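Local coordinates for uncharacterized protein DUF849 (Burkholderia xenovorans LB400, PDB 3E02) that binds zinc and probably cleaves 3-keto-5-aminohexanoate or a related beta-keto acid, at residues Q63-M69 with A100-A105. Sequence-based numbering, arbitrary orientation. Where two conformers were deposited one is given.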
loop_
_atom_site.group_PDB
_atom_site.type_symbol
_atom_site.label_atom_id
_atom_site.label_comp_id
_atom_site.label_asym_id
_atom_site.label_seq_id
_atom_site.Cartn_x
_atom_site.Cartn_y
_atom_site.Cartn_z
ATOM N N GLN A 63 32.922 -22.679 -3.304
ATOM C CA GLN A 63 31.900 -23.556 -3.904
ATOM C C GLN A 63 32.530 -24.875 -4.377
ATOM O O GLN A 63 32.053 -25.493 -5.319
ATOM C CB GLN A 63 31.128 -22.841 -5.027
ATOM C CG GLN A 63 30.030 -21.862 -4.577
ATOM C CD GLN A 63 28.809 -22.537 -3.979
ATOM O OE1 GLN A 63 28.830 -22.960 -2.819
ATOM N NE2 GLN A 63 27.724 -22.606 -4.749
ATOM N N ASP A 64 33.568 -25.331 -3.672
ATOM C CA ASP A 64 34.225 -26.583 -3.966
ATOM C C ASP A 64 33.271 -27.696 -3.499
ATOM O O ASP A 64 32.996 -27.781 -2.300
ATOM C CB ASP A 64 35.562 -26.665 -3.206
ATOM C CG ASP A 64 36.359 -27.917 -3.517
ATOM O OD1 ASP A 64 35.909 -28.788 -4.299
ATOM O OD2 ASP A 64 37.472 -28.025 -2.966
ATOM N N PRO A 65 32.769 -28.546 -4.430
ATOM C CA PRO A 65 31.894 -29.659 -4.010
ATOM C C PRO A 65 32.522 -30.607 -2.975
ATOM O O PRO A 65 31.794 -31.173 -2.167
ATOM C CB PRO A 65 31.614 -30.406 -5.326
ATOM C CG PRO A 65 31.874 -29.419 -6.388
ATOM C CD PRO A 65 32.990 -28.580 -5.892
ATOM N N ASP A 66 33.850 -30.774 -3.000
ATOM C CA ASP A 66 34.553 -31.614 -2.015
ATOM C C ASP A 66 34.355 -31.139 -0.572
ATOM O O ASP A 66 34.279 -31.979 0.330
ATOM C CB ASP A 66 36.063 -31.710 -2.319
ATOM C CG ASP A 66 36.373 -32.425 -3.644
ATOM O OD1 ASP A 66 35.482 -33.094 -4.227
ATOM O OD2 ASP A 66 37.536 -32.317 -4.095
ATOM N N LEU A 67 34.291 -29.817 -0.358
ATOM C CA LEU A 67 34.013 -29.247 0.972
ATOM C C LEU A 67 32.576 -29.547 1.384
ATOM O O LEU A 67 32.337 -29.895 2.540
ATOM C CB LEU A 67 34.269 -27.727 1.031
ATOM C CG LEU A 67 35.730 -27.296 1.050
ATOM C CD1 LEU A 67 35.825 -25.782 0.944
ATOM C CD2 LEU A 67 36.423 -27.819 2.321
ATOM N N PHE A 68 31.634 -29.408 0.444
ATOM C CA PHE A 68 30.232 -29.787 0.688
ATOM C C PHE A 68 30.098 -31.263 1.081
ATOM O O PHE A 68 29.361 -31.587 2.012
ATOM C CB PHE A 68 29.331 -29.459 -0.503
ATOM C CG PHE A 68 28.956 -28.016 -0.594
ATOM C CD1 PHE A 68 29.778 -27.103 -1.236
ATOM C CD2 PHE A 68 27.762 -27.563 -0.030
ATOM C CE1 PHE A 68 29.420 -25.744 -1.326
ATOM C CE2 PHE A 68 27.393 -26.223 -0.111
ATOM C CZ PHE A 68 28.225 -25.308 -0.759
HETATM N N MSE A 69 30.858 -32.145 0.422
HETATM C CA MSE A 69 30.854 -33.581 0.768
HETATM C C MSE A 69 31.463 -33.911 2.132
HETATM O O MSE A 69 31.324 -35.048 2.590
HETATM C CB MSE A 69 31.468 -34.431 -0.351
HETATM C CG MSE A 69 30.657 -34.365 -1.631
HETATM SE SE MSE A 69 28.757 -34.829 -1.365
HETATM C CE MSE A 69 28.080 -33.919 -2.884
ATOM N N ALA A 100 28.309 -25.856 -9.349
ATOM C CA ALA A 100 29.026 -27.118 -9.065
ATOM C C ALA A 100 28.515 -27.944 -7.871
ATOM O O ALA A 100 28.264 -29.137 -8.049
ATOM C CB ALA A 100 30.535 -26.882 -8.954
ATOM N N PRO A 101 28.364 -27.340 -6.671
ATOM C CA PRO A 101 27.865 -28.104 -5.520
ATOM C C PRO A 101 26.480 -28.741 -5.716
ATOM O O PRO A 101 26.334 -29.931 -5.483
ATOM C CB PRO A 101 27.858 -27.068 -4.400
ATOM C CG PRO A 101 28.886 -26.108 -4.785
ATOM C CD PRO A 101 28.717 -25.967 -6.258
ATOM N N ALA A 102 25.502 -27.964 -6.180
ATOM C CA ALA A 102 24.144 -28.472 -6.453
ATOM C C ALA A 102 24.154 -29.553 -7.529
ATOM O O ALA A 102 23.395 -30.526 -7.418
ATOM C CB ALA A 102 23.181 -27.327 -6.847
ATOM N N ARG A 103 24.988 -29.379 -8.564
ATOM C CA ARG A 103 25.104 -30.381 -9.624
ATOM C C ARG A 103 25.682 -31.689 -9.095
ATOM O O ARG A 103 25.211 -32.760 -9.467
ATOM C CB ARG A 103 25.928 -29.890 -10.824
ATOM C CG ARG A 103 25.237 -28.786 -11.623
ATOM C CD ARG A 103 25.303 -29.043 -13.118
ATOM N NE ARG A 103 26.666 -29.085 -13.651
ATOM C CZ ARG A 103 27.360 -28.048 -14.139
ATOM N NH1 ARG A 103 26.876 -26.797 -14.160
ATOM N NH2 ARG A 103 28.595 -28.262 -14.606
ATOM N N ALA A 104 26.687 -31.599 -8.220
ATOM C CA ALA A 104 27.298 -32.795 -7.621
ATOM C C ALA A 104 26.366 -33.476 -6.605
ATOM O O ALA A 104 26.174 -34.693 -6.644
ATOM C CB ALA A 104 28.634 -32.454 -6.950
ATOM N N ALA A 105 25.779 -32.678 -5.723
ATOM C CA ALA A 105 24.927 -33.180 -4.633
ATOM C C ALA A 105 23.516 -33.648 -5.003
ATOM O O ALA A 105 22.943 -34.465 -4.279
ATOM C CB ALA A 105 24.813 -32.118 -3.569
#
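Pro101 meets both Phe68 and Gln63 on the outer side of the TIM barrel, where the short helix 65-68 packs against helix 95-105, the helix joining neighbouring barrel strands 82-85 and 109-113. The contact is van der Waals packing, largely between apolar side chains, with the backbone carbonyl and side-chain amide of Gln63 lying against the Pro101 ring. In a CH-pi contact, Pro101 CB lies over one face of the Phe68 ring, 3.8 Å from its centroid and 18° off the ring normal, displaced toward the rim, while Pro101 CG touches Phe68 CE1 at 3.5 Å. The Phe68 ring reaches this place with CG beside the backbone N, anti to the carbonyl carbon (chi1 -78°). Ile85 of strand 82-85 touches both residues, and the side chains of Phe68 and the zinc ligand His52 are about 5 Å apart, so the Phe68 end of the contact lies close to the metal site.

Gln63 runs across the Pro101 ring at about a right angle. Gln63 O approaches Pro101 CG to 3.3 Å. The side chain, bent at chi2 (-71°), brings CD to 3.7 Å from Pro101 CG, and the buried amide is secured by a hydrogen bond from NE2 to the Thr86 carbonyl.

Further out, aliphatic groups meet in succession. Pro65 CG rests on Ala100 CB at 3.8 Å, and Pro65 CB on Ala104 CB at 4.0 Å. The helix carrying Pro65 is N-capped by Asp64, whose OD1 accepts from Asp66 N, with the donor well above the carboxylate plane. At the far end, where the C-terminal residue Phe311 also packs, the chain of the selenomethionine Met69 bends at chi2, which brings its methyl CE to 3.7 Å from Ala105 CA.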